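Local coordinates for putative uncharacterized protein smu.1377c (Streptococcus mutans, PDB 3L7V) that is of unknown function but carries a YrdC-like fold, which suggests a role in tRNA modification and probably the binding of double-stranded RNA, at residues Arg104-Ile113 / Ile130-Tyr138; Lys85-Leu96 / Arg182-Asn190. All blocks are in the same frame, centred on the assembly; numbering follows the deposited sequence.

Interaction 1. Residues Arg104-Ile113 / Ile130-Tyr138; sequences RALAQLTPEI and ILPWKAEAY. With SO4 (sulfate ion), chain C.
With CG beside its backbone N (chi1 -67°) and the chain extended beyond, Q108 sends its amide past P132 to W133, while K134, bent at chi2, chi3 and chi4, curls back over the end of helix 100-106. Q108 NE2 donates to W133 O at 2.9 Å, approaching from above the carbonyl plane rather than along a lone pair, and the amide carbon of Q108 rests against P132 CB. Two backbone bonds flank this one: K134 N to L106 O and Q108 N to P132 O, both 3.1 Å long and nearly straight. They bracket a single bridge between A107 and W133, so the chain leaving the helix is tied to the end of strand 127-132. L106 lies alongside the indole, its CD2 4.0 Å from W133 CZ3, and L131 CD1 meets L109 CD1 at 3.8 Å where the two leucines cross at about a right angle. The W133 NE1 proton goes to S159 on the neighbouring strand. K134 CD passes 3.4 Å from A107 O. O2 of a sulfate, probably from the crystallisation liquor, accepts from A135 N at 3.0 Å, at the start of helix 135-143. R104 O in the last turn of helix 100-106 and A107 O just past its end thus share a water with the ammonium of K134, and the amide beginning the next helix, probably aided by its dipole, can hold an anion.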
# COMPACT_ATOMS: atom_id res chain seq x y z
N ARG A 104 1.90 3.68 13.58
CA ARG A 104 2.16 4.73 14.57
C ARG A 104 3.64 4.93 14.88
O ARG A 104 4.06 6.01 15.30
CB ARG A 104 1.39 4.46 15.86
CG ARG A 104 -0.13 4.50 15.72
CD ARG A 104 -0.80 4.24 17.07
NE ARG A 104 -2.25 4.30 17.01
CZ ARG A 104 -3.07 3.30 17.34
NH1 ARG A 104 -2.59 2.14 17.78
NH2 ARG A 104 -4.37 3.48 17.26
N ALA A 105 4.44 3.89 14.68
CA ALA A 105 5.89 4.01 14.83
C ALA A 105 6.57 4.80 13.71
O ALA A 105 7.64 5.36 13.93
CB ALA A 105 6.55 2.62 14.97
N LEU A 106 5.94 4.85 12.53
CA LEU A 106 6.60 5.37 11.31
C LEU A 106 6.09 6.72 10.77
O LEU A 106 6.87 7.52 10.26
CB LEU A 106 6.51 4.33 10.17
CG LEU A 106 7.15 2.94 10.35
CD1 LEU A 106 7.17 2.16 9.03
CD2 LEU A 106 8.55 3.06 10.92
N ALA A 107 4.79 6.96 10.87
CA ALA A 107 4.18 8.13 10.24
C ALA A 107 3.71 9.17 11.26
O ALA A 107 3.28 8.80 12.34
CB ALA A 107 2.99 7.69 9.35
N GLN A 108 3.79 10.45 10.90
CA GLN A 108 3.24 11.53 11.71
C GLN A 108 1.71 11.51 11.61
O GLN A 108 1.16 11.33 10.51
CB GLN A 108 3.72 12.90 11.21
CG GLN A 108 5.20 13.18 11.38
CD GLN A 108 5.59 14.54 10.83
OE1 GLN A 108 4.82 15.50 10.86
NE2 GLN A 108 6.81 14.63 10.32
N LEU A 109 1.04 11.74 12.74
CA LEU A 109 -0.42 11.62 12.84
C LEU A 109 -1.03 12.73 13.70
O LEU A 109 -0.36 13.30 14.57
CB LEU A 109 -0.78 10.26 13.45
CG LEU A 109 -1.07 9.00 12.63
CD1 LEU A 109 -0.64 9.12 11.20
CD2 LEU A 109 -0.45 7.77 13.27
N THR A 110 -2.30 13.05 13.46
CA THR A 110 -3.13 13.80 14.42
C THR A 110 -4.18 12.87 15.04
O THR A 110 -4.37 11.74 14.57
CB THR A 110 -3.88 14.98 13.77
OG1 THR A 110 -4.77 14.49 12.77
CG2 THR A 110 -2.90 15.97 13.16
N PRO A 111 -4.87 13.31 16.11
CA PRO A 111 -5.86 12.39 16.68
C PRO A 111 -7.02 12.06 15.73
O PRO A 111 -7.49 10.93 15.75
CB PRO A 111 -6.35 13.13 17.94
CG PRO A 111 -5.20 14.03 18.31
CD PRO A 111 -4.64 14.48 16.98
N GLU A 112 -7.48 13.02 14.92
CA GLU A 112 -8.48 12.73 13.88
C GLU A 112 -7.98 11.69 12.84
O GLU A 112 -8.70 10.75 12.51
CB GLU A 112 -8.90 14.02 13.16
CG GLU A 112 -9.83 14.93 13.95
CD GLU A 112 -9.93 16.36 13.39
OE1 GLU A 112 -8.93 16.89 12.85
OE2 GLU A 112 -11.03 16.95 13.51
N ILE A 113 -6.77 11.86 12.34
CA ILE A 113 -6.24 10.94 11.32
C ILE A 113 -6.09 9.54 11.91
O ILE A 113 -6.49 8.55 11.27
CB ILE A 113 -4.91 11.43 10.71
CG1 ILE A 113 -5.14 12.71 9.89
CG2 ILE A 113 -4.30 10.35 9.82
CD1 ILE A 113 -3.91 13.53 9.64
N ILE A 130 -1.46 9.42 2.06
CA ILE A 130 -0.16 10.06 1.89
C ILE A 130 0.20 10.88 3.13
O ILE A 130 -0.47 11.88 3.43
CB ILE A 130 -0.16 10.98 0.64
CG1 ILE A 130 -0.55 10.18 -0.60
CG2 ILE A 130 1.22 11.65 0.44
CD1 ILE A 130 -0.46 10.97 -1.86
N LEU A 131 1.24 10.43 3.84
CA LEU A 131 1.70 11.04 5.10
C LEU A 131 3.22 11.37 5.12
O LEU A 131 3.99 10.82 4.34
CB LEU A 131 1.34 10.12 6.27
CG LEU A 131 -0.15 9.92 6.56
CD1 LEU A 131 -0.41 8.68 7.44
CD2 LEU A 131 -0.77 11.19 7.18
N PRO A 132 3.66 12.26 6.03
CA PRO A 132 5.10 12.50 6.27
C PRO A 132 5.68 11.47 7.25
O PRO A 132 4.94 10.90 8.04
CB PRO A 132 5.13 13.89 6.94
CG PRO A 132 3.67 14.37 7.02
CD PRO A 132 2.82 13.13 6.89
N TRP A 133 6.99 11.26 7.21
CA TRP A 133 7.66 10.38 8.20
C TRP A 133 8.00 11.12 9.49
O TRP A 133 8.33 12.31 9.47
CB TRP A 133 8.96 9.78 7.63
CG TRP A 133 8.76 8.69 6.61
CD1 TRP A 133 8.30 8.83 5.33
CD2 TRP A 133 9.04 7.29 6.79
NE1 TRP A 133 8.26 7.60 4.71
CE2 TRP A 133 8.71 6.64 5.57
CE3 TRP A 133 9.53 6.51 7.85
CZ2 TRP A 133 8.86 5.26 5.40
CZ3 TRP A 133 9.67 5.14 7.67
CH2 TRP A 133 9.33 4.53 6.45
N LYS A 134 7.93 10.41 10.61
CA LYS A 134 8.48 10.94 11.86
C LYS A 134 9.99 11.12 11.74
O LYS A 134 10.69 10.24 11.24
CB LYS A 134 8.17 10.00 13.02
CG LYS A 134 6.74 10.05 13.47
CD LYS A 134 6.30 8.70 14.00
CE LYS A 134 6.38 8.66 15.51
NZ LYS A 134 5.27 9.47 16.06
N ALA A 135 10.50 12.27 12.20
CA ALA A 135 11.94 12.57 12.08
C ALA A 135 12.83 11.39 12.45
O ALA A 135 13.75 11.04 11.71
CB ALA A 135 12.31 13.78 12.91
N GLU A 136 12.56 10.78 13.60
CA GLU A 136 13.42 9.73 14.12
C GLU A 136 13.31 8.46 13.29
O GLU A 136 14.29 7.71 13.15
CB GLU A 136 13.07 9.45 15.58
CG GLU A 136 13.94 8.38 16.22
CD GLU A 136 15.26 8.92 16.73
OE1 GLU A 136 16.30 8.68 16.07
OE2 GLU A 136 15.26 9.58 17.79
N ALA A 137 12.12 8.21 12.73
CA ALA A 137 11.89 7.05 11.87
C ALA A 137 12.65 7.19 10.56
O ALA A 137 13.18 6.22 10.03
CB ALA A 137 10.41 6.89 11.59
N TYR A 138 12.69 8.41 10.04
CA TYR A 138 13.35 8.68 8.78
C TYR A 138 14.87 8.53 8.92
O TYR A 138 15.55 8.08 7.98
CB TYR A 138 12.96 10.07 8.26
CG TYR A 138 13.42 10.36 6.85
CD1 TYR A 138 12.73 9.86 5.75
CD2 TYR A 138 14.55 11.14 6.62
CE1 TYR A 138 13.16 10.13 4.45
CE2 TYR A 138 14.98 11.41 5.33
CZ TYR A 138 14.29 10.90 4.25
OH TYR A 138 14.73 11.17 2.97
S SO4 C . 8.01 13.97 14.82
O1 SO4 C . 7.38 15.20 15.29
O2 SO4 C . 8.54 14.20 13.48
O3 SO4 C . 9.11 13.62 15.72
O4 SO4 C . 7.03 12.88 14.83
O HOH W 1 2.59 8.51 15.26
O HOH W 2 2.87 11.41 15.57

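Interaction 2. Residues Lys85-Leu96 / Arg182-Asn190; sequences KKRNRNKPGVVL and RMVYASSAN. With SO4 (sulfate ion), chain H; SO4 (sulfate ion), chain B.
K85, the last residue of helix 75-85, reaches across to the end of strand 185-188. Its CB points toward the opposite segment, and CG stands beside the backbone N (chi1 -63°). Bends at chi2 and chi3 then lay K85 CD 3.1 Å from S188 O. CE stays near both that carbonyl oxygen and S187 OG. The tip, K85 NZ, donates to S188 O at 2.9 Å and to O3 of one sulfate at 2.8 Å, with a weak further bond to S187 OG. R87 comes in beside it, extended from CG to NE, and lays one face of its guanidinium against S187 OG. That approach is close but badly angled for a hydrogen bond; the guanidinium is instead held by its own loop, NE donating to K91 O and NH2 to P92 O. O3 of a second sulfate accepts from S188 N at 3.2 Å. The sulfates probably come from the crystallisation liquor, but a basic, anion-collecting site at the end of a sheet strand is consistent with the RNA binding inferred for the YrdC-like family. In that sheet strands 94-96 and 185-188 are antiparallel neighbours, V94 and A186 forming the hydrogen-bonded pair, with V94 N to A186 O at 3.0 Å and a longer return bond from A186 N. V95 and Y185 are the adjoining non-hydrogen-bonded pair, and L96 N continues the ladder to V184 O. On the face of V95 and Y185, V95 CG1 touches the methyl CE of selenomethionine M183 at 3.7 Å. L96 CD1 instead sits against V184 CG1, also at 3.7 Å, and A186 CB. Beyond the pair, V95 bonds through its backbone to C160 and V162 of strand 158-163.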
# COMPACT_ATOMS: atom_id res chain seq x y z
N LYS A 85 8.88 -3.46 -14.63
CA LYS A 85 7.66 -2.77 -15.06
C LYS A 85 7.96 -1.63 -16.02
O LYS A 85 7.06 -1.16 -16.73
CB LYS A 85 6.89 -2.20 -13.87
CG LYS A 85 6.39 -3.22 -12.88
CD LYS A 85 5.02 -2.86 -12.36
CE LYS A 85 4.93 -1.41 -11.92
NZ LYS A 85 3.53 -1.08 -11.49
N LYS A 86 9.21 -1.18 -16.03
CA LYS A 86 9.60 0.03 -16.76
C LYS A 86 8.84 1.23 -16.19
O LYS A 86 8.24 2.01 -16.93
CB LYS A 86 9.37 -0.12 -18.27
N ARG A 87 8.87 1.34 -14.87
CA ARG A 87 8.13 2.36 -14.13
C ARG A 87 8.96 3.64 -13.96
O ARG A 87 10.18 3.57 -13.80
CB ARG A 87 7.73 1.79 -12.77
CG ARG A 87 7.07 2.75 -11.79
CD ARG A 87 6.82 2.01 -10.47
NE ARG A 87 6.23 2.83 -9.42
CZ ARG A 87 4.93 2.86 -9.14
NH1 ARG A 87 4.08 2.13 -9.85
NH2 ARG A 87 4.48 3.62 -8.15
N ASN A 88 8.31 4.79 -14.00
CA ASN A 88 8.99 6.06 -13.75
C ASN A 88 9.58 6.12 -12.34
O ASN A 88 8.90 5.84 -11.35
CB ASN A 88 8.05 7.24 -14.00
N ARG A 89 10.86 6.49 -12.27
CA ARG A 89 11.61 6.51 -11.01
C ARG A 89 11.11 7.54 -10.00
O ARG A 89 11.40 7.44 -8.80
CB ARG A 89 13.10 6.73 -11.30
N ASN A 90 10.38 8.54 -10.49
CA ASN A 90 9.80 9.56 -9.63
C ASN A 90 8.46 9.13 -9.04
O ASN A 90 7.86 9.85 -8.25
CB ASN A 90 9.63 10.88 -10.39
CG ASN A 90 10.89 11.73 -10.36
OD1 ASN A 90 11.47 11.97 -9.30
ND2 ASN A 90 11.30 12.22 -11.53
N LYS A 91 7.98 7.95 -9.45
CA LYS A 91 6.75 7.39 -8.90
C LYS A 91 7.08 6.27 -7.91
O LYS A 91 7.33 5.13 -8.31
CB LYS A 91 5.85 6.86 -10.02
N PRO A 92 7.05 6.59 -6.61
CA PRO A 92 7.50 5.71 -5.51
C PRO A 92 6.61 4.48 -5.28
O PRO A 92 5.40 4.52 -5.57
CB PRO A 92 7.46 6.62 -4.27
CG PRO A 92 7.13 8.02 -4.79
CD PRO A 92 6.44 7.83 -6.10
N GLY A 93 7.20 3.40 -4.76
CA GLY A 93 6.43 2.29 -4.21
C GLY A 93 5.76 2.71 -2.90
O GLY A 93 6.13 3.73 -2.30
N VAL A 94 4.79 1.92 -2.45
CA VAL A 94 4.02 2.22 -1.23
C VAL A 94 4.49 1.37 -0.04
O VAL A 94 5.11 0.32 -0.23
CB VAL A 94 2.53 1.93 -1.46
CG1 VAL A 94 2.06 2.56 -2.77
CG2 VAL A 94 2.28 0.44 -1.48
N VAL A 95 4.19 1.83 1.18
CA VAL A 95 4.52 1.08 2.41
C VAL A 95 3.36 0.19 2.91
O VAL A 95 2.29 0.69 3.24
CB VAL A 95 4.97 2.02 3.55
CG1 VAL A 95 5.38 1.22 4.77
CG2 VAL A 95 6.11 2.92 3.11
N LEU A 96 3.58 -1.12 2.96
CA LEU A 96 2.54 -2.07 3.40
C LEU A 96 2.57 -2.32 4.92
O LEU A 96 3.51 -2.94 5.42
CB LEU A 96 2.69 -3.42 2.67
CG LEU A 96 2.56 -3.50 1.15
CD1 LEU A 96 2.93 -4.90 0.65
CD2 LEU A 96 1.15 -3.14 0.68
N ARG A 182 11.55 -5.80 10.10
CA ARG A 182 11.72 -5.35 8.72
C ARG A 182 10.42 -4.85 8.05
O ARG A 182 9.33 -5.29 8.42
CB ARG A 182 12.32 -6.47 7.86
CG ARG A 182 13.64 -7.00 8.37
CD ARG A 182 14.21 -8.00 7.39
NE ARG A 182 15.34 -8.75 7.92
CZ ARG A 182 16.26 -9.32 7.16
NH1 ARG A 182 16.18 -9.21 5.84
NH2 ARG A 182 17.27 -9.98 7.71
N MSE A 183 10.56 -3.97 7.07
CA MSE A 183 9.43 -3.43 6.29
C MSE A 183 9.24 -4.12 4.91
O MSE A 183 10.16 -4.74 4.40
CB MSE A 183 9.61 -1.92 6.08
CG MSE A 183 9.64 -1.07 7.36
SE MSE A 183 10.31 0.76 7.02
CE MSE A 183 8.96 1.32 5.74
N VAL A 184 8.05 -3.99 4.32
CA VAL A 184 7.78 -4.52 2.97
C VAL A 184 7.16 -3.46 2.04
O VAL A 184 6.29 -2.70 2.47
CB VAL A 184 6.87 -5.78 3.02
CG1 VAL A 184 6.31 -6.09 1.66
CG2 VAL A 184 7.63 -6.98 3.56
N TYR A 185 7.62 -3.40 0.79
CA TYR A 185 7.21 -2.36 -0.16
C TYR A 185 6.59 -2.98 -1.41
O TYR A 185 6.82 -4.15 -1.70
CB TYR A 185 8.40 -1.47 -0.57
CG TYR A 185 9.28 -1.06 0.59
CD1 TYR A 185 10.55 -1.61 0.74
CD2 TYR A 185 8.85 -0.14 1.54
CE1 TYR A 185 11.37 -1.25 1.80
CE2 TYR A 185 9.65 0.22 2.59
CZ TYR A 185 10.91 -0.33 2.73
OH TYR A 185 11.71 0.03 3.79
N ALA A 186 5.82 -2.19 -2.17
CA ALA A 186 5.04 -2.75 -3.27
C ALA A 186 4.64 -1.78 -4.37
O ALA A 186 4.67 -0.56 -4.21
CB ALA A 186 3.80 -3.45 -2.74
N SER A 187 4.22 -2.38 -5.48
CA SER A 187 3.71 -1.71 -6.67
C SER A 187 2.83 -2.75 -7.37
O SER A 187 3.00 -3.96 -7.16
CB SER A 187 4.89 -1.33 -7.57
OG SER A 187 4.57 -0.24 -8.41
N SER A 188 1.88 -2.32 -8.20
CA SER A 188 0.97 -3.29 -8.81
C SER A 188 1.64 -4.09 -9.91
O SER A 188 2.54 -3.60 -10.59
CB SER A 188 -0.32 -2.62 -9.33
OG SER A 188 -0.08 -1.82 -10.47
N ALA A 189 1.19 -5.33 -10.08
CA ALA A 189 1.76 -6.27 -11.06
C ALA A 189 1.12 -6.11 -12.44
O ALA A 189 0.29 -6.92 -12.85
CB ALA A 189 1.61 -7.72 -10.56
N ASN A 190 1.56 -5.07 -13.15
CA ASN A 190 0.87 -4.55 -14.34
C ASN A 190 -0.53 -4.04 -14.03
O ASN A 190 -0.67 -3.02 -13.36
CB ASN A 190 0.87 -5.53 -15.51
CG ASN A 190 1.93 -5.19 -16.53
OD1 ASN A 190 2.75 -4.29 -16.31
ND2 ASN A 190 1.92 -5.89 -17.66
S SO4 H . 2.64 2.18 -13.36
O1 SO4 H . 2.07 2.46 -14.68
O2 SO4 H . 2.29 3.26 -12.44
O3 SO4 H . 2.08 0.93 -12.86
O4 SO4 H . 4.10 2.08 -13.49
S SO4 B . 0.24 1.47 -7.55
O1 SO4 B . 1.08 2.45 -6.86
O2 SO4 B . -0.82 2.15 -8.28
O3 SO4 B . 1.06 0.72 -8.51
O4 SO4 B . -0.38 0.57 -6.58
O HOH W 3 4.45 -2.51 -17.31
O HOH W 4 5.95 -3.24 6.31

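Interaction 1 is nested along the chain inside the loop closed by interaction 2: strand 94-96 runs on into helix 100-106, whose end opens interaction 1, and strand 185-188 comes well after residue 138. Their centres lie about 20 Å apart, yet both reach one mixed sheet, in which strand 158-163 separates strand 94-96 from strand 127-132. They touch directly where the methyl CE of M183 packs 3.3 Å from W133 CH2 and also meets L106 CD1. Hydrophobic contact therefore joins the helix-to-strand junction of 104-113/130-138 to the central strand pair of 85-96/182-190, all within the YrdC-like part of the chain, while sulfates bind at both contacts.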